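PDB 7A9X: protein RMD9, mitochondrial from Saccharomyces cerevisiae S288C, which binds a dodecameric sequence element in the 3'-UTRs of mitochondrial mRNAs and takes part in the processing or stability of these transcripts. Local coordinates for residues N374-N379 and A411-E416; R434-Y439 and L471-I476; A487-S492 and Y572-E577; R540-L545 and N576-G581. All blocks are in the same frame, centred on the assembly; numbering follows the deposited sequence.

In the fold
Contact 1 comes first along the chain. It brings the turn 374-379, between helices 357-374 and 379-396, against the loop 411-416, between helices 401-410 and 417-429, and so links PPR6 to PPR7. Contact 2 follows in series. It closes the loop formed by helices 436-445 and 454-470, on the RNA-binding side of PPR8. Contacts 3 and 4 lie beyond the last repeat. Contact 3 joins the start of helix 489-502 to residues 572-577, and contact 4 joins helix 540-551 to residues 576-581. Contact 4 opens within contact 3 but ends beyond it, so the two cross. They share Asn576 and Glu577, and their centres lie about 8 Å apart. Contacts 1 and 2 touch no other contact.

Contact 1. Residues N374-N379 and A411-E416; sequences NYINDN and ASIWHE
The type I beta turn from Tyr375 to Asp378 faces the 3-10 segment 411-413 and the loop after it, with Asn379 and Trp414 CA atoms 6.4 Å apart. Trp414 NE1 gives an almost straight hydrogen bond of 2.7 Å to Tyr375 O, and the acceptor lies in the indole plane. Tyr375 O also accepts from Asp378 N, which arrives from the opposite face of the carbonyl plane. Asn379 CB sits over one face of the indole, 3.6 Å from the centroid of the five-membered ring, a CH-pi contact. Asn379 CG sits between the backbone N and the carbonyl carbon (chi1 62°), from where ND2 reaches Glu416 OE1 in a hydrogen bond modelled as very short and therefore doubtful in length. The amide and carboxylate planes are 71° apart. Ile376 CG1 meets Ile413 CG2 at 3.5 Å. Phe372 of helix 357-374 packs edge-to-face with the indole. An alanine in place of Trp414 would probably leave Tyr375 O without its indole donor and open a gap beneath Asn379 CB. The indole N-H is thus spent on a backbone carbonyl and its face on an aliphatic carbon, joining PPR6 to PPR7 by polar and apolar contacts.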
# COMPACT_ATOMS: atom_id res chain seq x y z
N ASN A 374 -19.35 -12.87 0.74
CA ASN A 374 -20.77 -12.96 0.44
C ASN A 374 -21.15 -14.37 -0.00
O ASN A 374 -22.14 -14.93 0.47
CB ASN A 374 -21.13 -11.93 -0.64
CG ASN A 374 -22.62 -11.87 -0.91
OD1 ASN A 374 -23.39 -11.37 -0.10
ND2 ASN A 374 -23.03 -12.37 -2.07
N TYR A 375 -20.37 -14.96 -0.91
CA TYR A 375 -20.64 -16.30 -1.42
C TYR A 375 -19.85 -17.37 -0.68
O TYR A 375 -19.45 -18.37 -1.27
CB TYR A 375 -20.36 -16.35 -2.92
CG TYR A 375 -21.36 -15.56 -3.74
CD1 TYR A 375 -22.64 -16.05 -3.97
CD2 TYR A 375 -21.02 -14.32 -4.28
CE1 TYR A 375 -23.56 -15.34 -4.71
CE2 TYR A 375 -21.93 -13.60 -5.03
CZ TYR A 375 -23.20 -14.11 -5.24
OH TYR A 375 -24.11 -13.40 -5.98
N ILE A 376 -19.63 -17.18 0.62
CA ILE A 376 -18.82 -18.11 1.41
C ILE A 376 -19.45 -19.50 1.43
O ILE A 376 -18.74 -20.51 1.46
CB ILE A 376 -18.61 -17.55 2.83
CG1 ILE A 376 -17.73 -18.49 3.66
CG2 ILE A 376 -19.95 -17.31 3.53
CD1 ILE A 376 -17.44 -17.98 5.05
N ASN A 377 -20.78 -19.58 1.40
CA ASN A 377 -21.49 -20.85 1.48
C ASN A 377 -22.30 -21.12 0.21
O ASN A 377 -23.34 -21.77 0.26
CB ASN A 377 -22.40 -20.88 2.71
CG ASN A 377 -21.62 -20.78 4.01
OD1 ASN A 377 -20.59 -21.42 4.17
ND2 ASN A 377 -22.12 -19.96 4.93
N ASP A 378 -21.83 -20.62 -0.94
CA ASP A 378 -22.58 -20.77 -2.18
C ASP A 378 -21.61 -20.64 -3.36
O ASP A 378 -21.47 -19.56 -3.94
CB ASP A 378 -23.70 -19.76 -2.27
CG ASP A 378 -24.64 -20.02 -3.44
OD1 ASP A 378 -24.40 -20.98 -4.21
OD2 ASP A 378 -25.64 -19.28 -3.57
N ASN A 379 -20.96 -21.75 -3.71
CA ASN A 379 -20.10 -21.78 -4.89
C ASN A 379 -20.87 -21.99 -6.18
O ASN A 379 -20.28 -21.87 -7.26
CB ASN A 379 -19.04 -22.88 -4.74
CG ASN A 379 -19.65 -24.27 -4.63
OD1 ASN A 379 -20.65 -24.47 -3.94
ND2 ASN A 379 -19.06 -25.23 -5.33
N ALA A 411 -10.71 -17.69 -3.45
CA ALA A 411 -11.60 -18.81 -3.71
C ALA A 411 -11.26 -20.05 -2.90
O ALA A 411 -11.99 -21.04 -2.98
CB ALA A 411 -11.58 -19.16 -5.20
N SER A 412 -10.18 -20.02 -2.12
CA SER A 412 -9.82 -21.16 -1.28
C SER A 412 -10.89 -21.47 -0.24
O SER A 412 -10.92 -22.59 0.28
CB SER A 412 -8.48 -20.89 -0.58
OG SER A 412 -8.53 -19.69 0.17
N ILE A 413 -11.75 -20.50 0.08
CA ILE A 413 -12.84 -20.74 1.02
C ILE A 413 -13.80 -21.79 0.48
O ILE A 413 -14.41 -22.55 1.26
CB ILE A 413 -13.56 -19.41 1.33
CG1 ILE A 413 -12.73 -18.57 2.31
CG2 ILE A 413 -14.95 -19.64 1.89
CD1 ILE A 413 -13.49 -17.39 2.90
N TRP A 414 -13.95 -21.88 -0.84
CA TRP A 414 -14.86 -22.86 -1.41
C TRP A 414 -14.33 -24.29 -1.27
O TRP A 414 -15.12 -25.23 -1.20
CB TRP A 414 -15.14 -22.54 -2.88
CG TRP A 414 -16.09 -21.40 -3.05
CD1 TRP A 414 -16.84 -20.81 -2.07
CD2 TRP A 414 -16.38 -20.69 -4.26
NE1 TRP A 414 -17.59 -19.79 -2.60
CE2 TRP A 414 -17.33 -19.70 -3.94
CE3 TRP A 414 -15.94 -20.81 -5.58
CZ2 TRP A 414 -17.84 -18.82 -4.90
CZ3 TRP A 414 -16.45 -19.94 -6.53
CH2 TRP A 414 -17.39 -18.96 -6.18
N HIS A 415 -13.01 -24.45 -1.22
CA HIS A 415 -12.38 -25.77 -1.05
C HIS A 415 -12.81 -26.74 -2.15
O HIS A 415 -13.21 -27.88 -1.87
CB HIS A 415 -12.67 -26.35 0.33
CG HIS A 415 -12.14 -25.53 1.47
ND1 HIS A 415 -10.79 -25.37 1.71
CD2 HIS A 415 -12.78 -24.83 2.44
CE1 HIS A 415 -10.62 -24.61 2.78
NE2 HIS A 415 -11.81 -24.27 3.24
N GLU A 416 -12.74 -26.30 -3.40
CA GLU A 416 -13.11 -27.13 -4.53
C GLU A 416 -12.05 -27.04 -5.62
O GLU A 416 -11.47 -25.97 -5.85
CB GLU A 416 -14.49 -26.75 -5.09
CG GLU A 416 -14.59 -25.37 -5.70
CD GLU A 416 -15.93 -25.12 -6.36
OE1 GLU A 416 -16.87 -25.90 -6.10
OE2 GLU A 416 -16.05 -24.15 -7.14

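Contact 2. Residues R434-Y439 and L471-I476; sequences RTIISY and LGQQYI. With nucleotides of chain B.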
# COMPACT_ATOMS: atom_id res chain seq x y z
N ARG A 434 2.19 -13.73 -17.71
CA ARG A 434 2.30 -14.47 -16.46
C ARG A 434 3.44 -13.95 -15.60
O ARG A 434 4.50 -13.57 -16.10
CB ARG A 434 2.50 -15.96 -16.75
CG ARG A 434 1.40 -16.58 -17.58
CD ARG A 434 0.06 -16.54 -16.86
NE ARG A 434 0.10 -17.27 -15.59
CZ ARG A 434 -0.11 -18.57 -15.47
NH1 ARG A 434 -0.05 -19.15 -14.28
NH2 ARG A 434 -0.39 -19.30 -16.55
N THR A 435 3.21 -13.91 -14.29
CA THR A 435 4.24 -13.67 -13.29
C THR A 435 4.35 -14.89 -12.39
O THR A 435 3.58 -15.85 -12.50
CB THR A 435 3.93 -12.43 -12.45
OG1 THR A 435 2.90 -12.73 -11.50
CG2 THR A 435 3.48 -11.27 -13.33
N ILE A 436 5.32 -14.86 -11.47
CA ILE A 436 5.49 -15.95 -10.53
C ILE A 436 4.39 -15.99 -9.47
O ILE A 436 4.27 -17.00 -8.76
CB ILE A 436 6.86 -15.88 -9.83
CG1 ILE A 436 6.95 -14.63 -8.95
CG2 ILE A 436 7.98 -15.88 -10.87
CD1 ILE A 436 8.26 -14.52 -8.19
N ILE A 437 3.59 -14.93 -9.35
CA ILE A 437 2.54 -14.90 -8.33
C ILE A 437 1.52 -16.00 -8.58
O ILE A 437 1.11 -16.71 -7.66
CB ILE A 437 1.87 -13.51 -8.29
CG1 ILE A 437 2.92 -12.40 -8.22
CG2 ILE A 437 0.91 -13.43 -7.11
CD1 ILE A 437 3.78 -12.42 -6.99
N SER A 438 1.08 -16.15 -9.84
CA SER A 438 0.07 -17.16 -10.16
C SER A 438 0.56 -18.56 -9.82
O SER A 438 -0.15 -19.34 -9.19
CB SER A 438 -0.30 -17.06 -11.64
OG SER A 438 0.85 -17.24 -12.46
N TYR A 439 1.79 -18.89 -10.23
CA TYR A 439 2.33 -20.21 -9.96
C TYR A 439 2.48 -20.45 -8.46
O TYR A 439 2.32 -21.59 -8.00
CB TYR A 439 3.66 -20.39 -10.68
CG TYR A 439 3.56 -20.24 -12.19
CD1 TYR A 439 3.65 -18.99 -12.79
CD2 TYR A 439 3.37 -21.35 -13.01
CE1 TYR A 439 3.56 -18.85 -14.16
CE2 TYR A 439 3.27 -21.21 -14.39
CZ TYR A 439 3.37 -19.96 -14.96
OH TYR A 439 3.28 -19.81 -16.32
N LEU A 471 12.02 -16.43 -15.48
CA LEU A 471 11.98 -15.00 -15.22
C LEU A 471 13.24 -14.50 -14.52
O LEU A 471 13.24 -13.41 -13.96
CB LEU A 471 10.74 -14.65 -14.39
CG LEU A 471 9.42 -15.01 -15.06
CD1 LEU A 471 8.25 -14.52 -14.23
CD2 LEU A 471 9.36 -14.44 -16.47
N GLY A 472 14.32 -15.29 -14.54
CA GLY A 472 15.60 -14.84 -14.05
C GLY A 472 15.70 -14.67 -12.55
O GLY A 472 16.58 -13.94 -12.08
N GLN A 473 14.83 -15.31 -11.78
CA GLN A 473 14.93 -15.23 -10.33
C GLN A 473 16.21 -15.90 -9.85
O GLN A 473 16.61 -16.96 -10.35
CB GLN A 473 13.72 -15.89 -9.66
CG GLN A 473 12.57 -14.93 -9.37
CD GLN A 473 12.87 -13.99 -8.20
OE1 GLN A 473 13.70 -13.09 -8.31
NE2 GLN A 473 12.20 -14.22 -7.08
N GLN A 474 16.86 -15.27 -8.87
CA GLN A 474 18.16 -15.76 -8.40
C GLN A 474 18.01 -17.06 -7.63
O GLN A 474 18.56 -18.10 -8.03
CB GLN A 474 18.82 -14.69 -7.53
CG GLN A 474 18.68 -13.28 -8.07
CD GLN A 474 18.91 -12.23 -7.02
OE1 GLN A 474 18.17 -11.25 -6.92
NE2 GLN A 474 19.95 -12.42 -6.21
N TYR A 475 17.27 -17.04 -6.53
CA TYR A 475 17.16 -18.19 -5.65
C TYR A 475 15.69 -18.35 -5.24
O TYR A 475 14.80 -17.68 -5.76
CB TYR A 475 18.10 -18.03 -4.44
CG TYR A 475 19.49 -17.58 -4.83
CD1 TYR A 475 20.40 -18.45 -5.42
CD2 TYR A 475 19.90 -16.26 -4.61
CE1 TYR A 475 21.67 -18.03 -5.77
CE2 TYR A 475 21.17 -15.84 -4.96
CZ TYR A 475 22.05 -16.72 -5.54
OH TYR A 475 23.31 -16.30 -5.89
N ILE A 476 15.45 -19.26 -4.30
CA ILE A 476 14.10 -19.57 -3.84
C ILE A 476 13.77 -18.68 -2.65
O ILE A 476 14.47 -18.72 -1.62
CB ILE A 476 13.97 -21.05 -3.47
CG1 ILE A 476 14.12 -21.93 -4.72
CG2 ILE A 476 12.64 -21.31 -2.78
CD1 ILE A 476 13.92 -23.40 -4.45
P U B 11 -2.62 -12.40 -0.94
OP1 U B 11 -3.59 -13.18 -0.11
OP2 U B 11 -2.04 -11.15 -0.39
O5' U B 11 -1.43 -13.37 -1.35
C5' U B 11 -1.68 -14.67 -1.87
C4' U B 11 -0.41 -15.33 -2.34
O4' U B 11 0.10 -14.64 -3.51
C3' U B 11 0.76 -15.31 -1.37
O3' U B 11 0.67 -16.30 -0.36
C2' U B 11 1.95 -15.48 -2.29
O2' U B 11 2.10 -16.83 -2.69
C1' U B 11 1.51 -14.66 -3.51
N1 U B 11 1.99 -13.27 -3.44
C2 U B 11 3.32 -13.02 -3.73
O2 U B 11 4.12 -13.90 -4.03
N3 U B 11 3.70 -11.70 -3.66
C4 U B 11 2.89 -10.63 -3.33
O4 U B 11 3.37 -9.50 -3.30
C5 U B 11 1.53 -10.97 -3.04
C6 U B 11 1.14 -12.24 -3.11
P U B 10 -1.72 -7.22 -1.24
OP1 U B 10 -2.33 -7.62 0.06
OP2 U B 10 -0.25 -7.08 -1.34
O5' U B 10 -2.20 -8.27 -2.34
C5' U B 10 -3.53 -8.78 -2.34
C4' U B 10 -3.68 -9.87 -3.38
O4' U B 10 -3.33 -9.33 -4.68
C3' U B 10 -2.77 -11.08 -3.21
O3' U B 10 -3.34 -12.05 -2.34
C2' U B 10 -2.59 -11.59 -4.63
O2' U B 10 -3.65 -12.45 -5.01
C1' U B 10 -2.67 -10.31 -5.45
N1 U B 10 -1.34 -9.78 -5.83
C2 U B 10 -0.87 -10.08 -7.10
O2 U B 10 -1.50 -10.75 -7.89
N3 U B 10 0.36 -9.55 -7.40
C4 U B 10 1.15 -8.77 -6.58
O4 U B 10 2.24 -8.37 -7.00
C5 U B 10 0.60 -8.50 -5.29
C6 U B 10 -0.60 -9.00 -4.97
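Ile436 and Leu471 meet through their methyl groups, with Ile436 CG2 3.6 Å from Leu471 CD1. The two side chains cross obliquely. Ile436 CG2 lies anti to the carbonyl carbon, on the side where Leu471 arrives. Its other branch, ending in CD1, runs toward Gln473. That side chain crosses Ile436 at about a right angle and brings NE2 to 4.1 Å from CD1. No hydrogen bond links the two segments. Leu468 of helix 454-470 and Arg131 also touch Ile436.

The start of helix 436-445 is held by polar groups. Thr435 is the N-cap, and its OG1 accepts from Ile437 N. The same OG1 is hydrogen-bonded to Glu401. Arg434 grips Ser438 OG side-on with NE and NH1, and the oxygen lies close to the guanidinium plane. The NH1 bond is 2.8 Å long.

Ile437 turns to the RNA instead of to Leu471. Its CD1 lies over the base face of U11 of chain B, 3.3 Å from O2. Its CG2 lies above the base plane of U10 of chain B, at the C2-O2 group and 3.7 Å from O2. An alanine here, lacking CG1, CG2 and CD1, would probably leave a gap between the two uracils and let them shift. Gly472, with positive phi, is the C-prime residue of the Schellman motif that ends helix 454-470. The contact closes the helix-turn-helix hairpin of PPR8, and an apolar side chain wedged between successive bases at the start of the first helix is characteristic of RNA recognition by pentatricopeptide repeats.

Contact 3. Residues A487-S492 and Y572-E577; sequences ATVVWS and YPILNE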
# COMPACT_ATOMS: atom_id res chain seq x y z
N ALA A 487 0.55 -26.09 1.14
CA ALA A 487 -0.05 -27.19 0.40
C ALA A 487 0.22 -28.55 1.04
O ALA A 487 -0.31 -29.56 0.55
CB ALA A 487 0.46 -27.20 -1.05
N THR A 488 1.02 -28.61 2.10
CA THR A 488 1.35 -29.88 2.73
C THR A 488 1.10 -29.83 4.23
O THR A 488 0.14 -30.43 4.73
CB THR A 488 2.80 -30.26 2.44
OG1 THR A 488 3.68 -29.25 2.96
CG2 THR A 488 3.04 -30.40 0.93
N VAL A 489 1.97 -29.12 4.96
CA VAL A 489 1.93 -29.13 6.42
C VAL A 489 0.62 -28.56 6.94
O VAL A 489 -0.01 -29.14 7.84
CB VAL A 489 3.14 -28.35 6.98
CG1 VAL A 489 3.14 -28.38 8.50
CG2 VAL A 489 4.43 -28.90 6.42
N VAL A 490 0.19 -27.42 6.40
CA VAL A 490 -1.03 -26.78 6.88
C VAL A 490 -2.24 -27.66 6.60
O VAL A 490 -3.13 -27.79 7.45
CB VAL A 490 -1.18 -25.38 6.25
CG1 VAL A 490 -2.38 -24.66 6.83
CG2 VAL A 490 0.09 -24.57 6.48
N TRP A 491 -2.28 -28.29 5.42
CA TRP A 491 -3.37 -29.21 5.12
C TRP A 491 -3.37 -30.40 6.06
O TRP A 491 -4.43 -30.81 6.55
CB TRP A 491 -3.27 -29.67 3.66
CG TRP A 491 -4.32 -30.68 3.26
CD1 TRP A 491 -5.54 -30.42 2.70
CD2 TRP A 491 -4.22 -32.10 3.38
NE1 TRP A 491 -6.21 -31.60 2.47
CE2 TRP A 491 -5.43 -32.64 2.88
CE3 TRP A 491 -3.24 -32.97 3.86
CZ2 TRP A 491 -5.67 -34.01 2.85
CZ3 TRP A 491 -3.48 -34.33 3.82
CH2 TRP A 491 -4.69 -34.84 3.32
N SER A 492 -2.19 -30.96 6.34
CA SER A 492 -2.11 -32.09 7.26
C SER A 492 -2.50 -31.69 8.67
O SER A 492 -3.27 -32.39 9.34
CB SER A 492 -0.70 -32.69 7.24
OG SER A 492 -0.31 -33.05 5.93
N TYR A 572 2.88 -25.32 13.63
CA TYR A 572 2.20 -26.52 13.15
C TYR A 572 2.89 -27.72 13.79
O TYR A 572 3.84 -28.28 13.22
CB TYR A 572 2.22 -26.59 11.62
CG TYR A 572 1.53 -25.41 10.97
CD1 TYR A 572 0.16 -25.44 10.72
CD2 TYR A 572 2.24 -24.27 10.61
CE1 TYR A 572 -0.48 -24.37 10.12
CE2 TYR A 572 1.60 -23.20 10.01
CZ TYR A 572 0.25 -23.25 9.77
OH TYR A 572 -0.39 -22.18 9.18
N PRO A 573 2.43 -28.14 14.97
CA PRO A 573 3.16 -29.17 15.73
C PRO A 573 3.19 -30.54 15.07
O PRO A 573 3.97 -31.39 15.51
CB PRO A 573 2.41 -29.21 17.07
CG PRO A 573 1.67 -27.91 17.15
CD PRO A 573 1.30 -27.59 15.73
N ILE A 574 2.38 -30.78 14.04
CA ILE A 574 2.43 -32.07 13.36
C ILE A 574 3.77 -32.27 12.66
O ILE A 574 4.12 -33.39 12.29
CB ILE A 574 1.25 -32.22 12.38
CG1 ILE A 574 1.08 -33.68 11.95
CG2 ILE A 574 1.45 -31.32 11.17
CD1 ILE A 574 -0.05 -33.91 10.98
N LEU A 575 4.54 -31.19 12.47
CA LEU A 575 5.86 -31.32 11.89
C LEU A 575 6.86 -31.91 12.88
O LEU A 575 7.88 -32.47 12.45
CB LEU A 575 6.34 -29.95 11.40
CG LEU A 575 7.30 -29.92 10.21
CD1 LEU A 575 6.70 -30.67 9.04
CD2 LEU A 575 7.60 -28.48 9.82
N ASN A 576 6.59 -31.81 14.18
CA ASN A 576 7.53 -32.32 15.18
C ASN A 576 7.67 -33.84 15.11
O ASN A 576 8.74 -34.37 15.43
CB ASN A 576 7.10 -31.90 16.58
CG ASN A 576 7.48 -30.46 16.90
OD1 ASN A 576 8.58 -30.01 16.58
ND2 ASN A 576 6.57 -29.74 17.55
N GLU A 577 6.61 -34.55 14.72
CA GLU A 577 6.68 -36.00 14.67
C GLU A 577 7.36 -36.52 13.41
O GLU A 577 7.58 -37.73 13.30
CB GLU A 577 5.28 -36.61 14.79
CG GLU A 577 4.29 -36.10 13.77
CD GLU A 577 2.86 -36.50 14.10
OE1 GLU A 577 2.42 -37.58 13.64
OE2 GLU A 577 2.18 -35.75 14.82
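Val489 and Tyr572 lose the most surface to this contact, followed by Ile574. Val489 reaches across from the first turn of helix 489-502 with both methyl groups. CG1 is anti to the backbone N (chi1 -179°) and packs 3.7 Å from Tyr572 CB. The other methyl, CG2, lies 3.9 Å from Leu575 CD1, and these two side chains cross at about a right angle. One valine therefore touches Tyr572, Leu575 and, more loosely, Ile574.

Tyr572 turns one ring face to Val490. Val490 CG2 lies over this face, 4.0 Å from the ring centroid and 29° off the normal, a CH-pi contact. It is nearest to the phenolic end, at 3.5 Å from Tyr572 CZ. Val490 CG1 comes up to Tyr572 CE1, so both methyls of this valine meet the ring.

Ile574 CD1 lies against Ser492, 3.9 Å from its O and about as far from its CB. Ser492 OG is turned back to its own helix, where it donates to Thr488 O from above the carbonyl plane. Ser492 N bonds the same oxygen.

No hydrogen bond joins the two segments directly, but Ile574 N is bonded to Gln493 OE1, one residue further along helix 489-502. Tyr572 also packs on a uracil base of the bound RNA. Helix 540-551 borders the contact: its Tyr544 touches Val489, and its Ile541 touches Ser492 and Leu575. Leu575 rests in addition on Cys568 and Ala569 of helix 566-571.

Contact 4. Residues R540-L545 and N576-G581; sequences RIELYL and NEYLSG
Tyr578 lays its ring against helix 540-551, where Ile541 covers one face. Tyr578 CG is anti to the carbonyl carbon (chi1 -72°), which sets it over Ile541 CG2. Ile541 CG2 is anti to the backbone N, which carries this methyl to 3.7 Å from the ring centroid, 18° off the normal. The contact is CH-pi. CG2 sits toward the rim, closest to Tyr578 CG at 3.5 Å. The other branch of Ile541 follows the same ring outward, and its CD1 lies 3.7 Å from Tyr578 CE1. The two side chains cross at about a right angle.

Glu542 approaches obliquely, near CD2 and CE2. Its CG is 3.8 Å from Tyr578 CE2, and the chain is extended beyond CG. The carboxylate plane stands 81° from the ring plane, and the aliphatic part does the touching. Tyr578 OH turns to Asp539, just before the helix, and is hydrogen-bonded to its OD2.

This is the all-helical region that follows the last annotated repeat. Here the irregular segment after helix 566-571 packs on the first turns of helix 540-551.

Leu545, one turn on from Ile541, supplies the next apolar group. Its CD1 meets Tyr578 CB at 3.8 Å and also approaches the carbonyl oxygen of that residue. Leu579 CD1 lies 3.8 Å from Leu545 CD1 and about as far from Leu545 CD2. Leu579 also touches Thr565 and Ala569.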
# COMPACT_ATOMS: atom_id res chain seq x y z
N ARG A 540 1.74 -35.99 2.67
CA ARG A 540 2.24 -34.75 2.10
C ARG A 540 3.42 -34.18 2.88
O ARG A 540 4.27 -33.49 2.29
CB ARG A 540 1.13 -33.70 2.04
CG ARG A 540 -0.10 -34.11 1.26
CD ARG A 540 -1.03 -32.92 1.08
NE ARG A 540 -2.31 -33.30 0.50
CZ ARG A 540 -3.26 -32.43 0.17
NH1 ARG A 540 -4.41 -32.85 -0.35
NH2 ARG A 540 -3.07 -31.13 0.36
N ILE A 541 3.49 -34.43 4.19
CA ILE A 541 4.58 -33.88 4.99
C ILE A 541 5.92 -34.50 4.58
O ILE A 541 6.96 -33.83 4.57
CB ILE A 541 4.30 -34.07 6.49
CG1 ILE A 541 3.06 -33.26 6.89
CG2 ILE A 541 5.50 -33.66 7.32
CD1 ILE A 541 2.74 -33.33 8.36
N GLU A 542 5.90 -35.78 4.21
CA GLU A 542 7.13 -36.42 3.75
C GLU A 542 7.60 -35.83 2.43
O GLU A 542 8.80 -35.59 2.24
CB GLU A 542 6.92 -37.93 3.62
CG GLU A 542 6.54 -38.60 4.93
CD GLU A 542 6.57 -40.11 4.84
OE1 GLU A 542 7.04 -40.75 5.81
OE2 GLU A 542 6.14 -40.65 3.81
N LEU A 543 6.67 -35.58 1.50
CA LEU A 543 7.04 -34.91 0.25
C LEU A 543 7.56 -33.50 0.52
O LEU A 543 8.50 -33.05 -0.14
CB LEU A 543 5.83 -34.87 -0.69
CG LEU A 543 6.08 -34.19 -2.04
CD1 LEU A 543 7.08 -34.98 -2.86
CD2 LEU A 543 4.77 -34.01 -2.79
N TYR A 544 6.96 -32.81 1.49
CA TYR A 544 7.39 -31.46 1.83
C TYR A 544 8.83 -31.45 2.33
O TYR A 544 9.64 -30.62 1.91
CB TYR A 544 6.44 -30.88 2.87
CG TYR A 544 6.92 -29.62 3.55
CD1 TYR A 544 6.83 -28.38 2.91
CD2 TYR A 544 7.43 -29.66 4.84
CE1 TYR A 544 7.26 -27.23 3.54
CE2 TYR A 544 7.86 -28.51 5.47
CZ TYR A 544 7.77 -27.30 4.82
OH TYR A 544 8.20 -26.15 5.45
N LEU A 545 9.17 -32.37 3.24
CA LEU A 545 10.53 -32.43 3.76
C LEU A 545 11.51 -32.94 2.72
O LEU A 545 12.70 -32.62 2.79
CB LEU A 545 10.57 -33.32 5.00
CG LEU A 545 9.85 -32.78 6.23
CD1 LEU A 545 9.79 -33.84 7.32
CD2 LEU A 545 10.53 -31.52 6.74
N ASN A 576 6.59 -31.81 14.18
CA ASN A 576 7.53 -32.32 15.18
C ASN A 576 7.67 -33.84 15.11
O ASN A 576 8.74 -34.37 15.43
CB ASN A 576 7.10 -31.90 16.58
CG ASN A 576 7.48 -30.46 16.90
OD1 ASN A 576 8.58 -30.01 16.58
ND2 ASN A 576 6.57 -29.74 17.55
N GLU A 577 6.61 -34.55 14.72
CA GLU A 577 6.68 -36.00 14.67
C GLU A 577 7.36 -36.52 13.41
O GLU A 577 7.58 -37.73 13.30
CB GLU A 577 5.28 -36.61 14.79
CG GLU A 577 4.29 -36.10 13.77
CD GLU A 577 2.86 -36.50 14.10
OE1 GLU A 577 2.42 -37.58 13.64
OE2 GLU A 577 2.18 -35.75 14.82
N TYR A 578 7.71 -35.64 12.47
CA TYR A 578 8.42 -36.02 11.26
C TYR A 578 9.87 -35.56 11.25
O TYR A 578 10.60 -35.86 10.30
CB TYR A 578 7.71 -35.45 10.02
CG TYR A 578 6.40 -36.11 9.67
CD1 TYR A 578 5.22 -35.76 10.32
CD2 TYR A 578 6.34 -37.07 8.66
CE1 TYR A 578 4.02 -36.36 9.99
CE2 TYR A 578 5.14 -37.67 8.33
CZ TYR A 578 3.99 -37.32 8.99
OH TYR A 578 2.79 -37.92 8.66
N LEU A 579 10.31 -34.85 12.29
CA LEU A 579 11.54 -34.07 12.25
C LEU A 579 12.72 -34.71 12.97
O LEU A 579 13.85 -34.22 12.81
CB LEU A 579 11.30 -32.67 12.83
CG LEU A 579 11.16 -31.54 11.82
CD1 LEU A 579 10.44 -32.00 10.55
CD2 LEU A 579 10.46 -30.34 12.45
N SER A 580 12.51 -35.76 13.76
CA SER A 580 13.63 -36.38 14.45
C SER A 580 14.59 -37.06 13.48
O SER A 580 15.74 -37.33 13.85
CB SER A 580 13.13 -37.40 15.48
OG SER A 580 12.51 -36.75 16.58
N GLY A 581 14.16 -37.34 12.25
CA GLY A 581 15.02 -37.99 11.28
C GLY A 581 15.16 -37.21 9.99
O GLY A 581 15.20 -37.80 8.91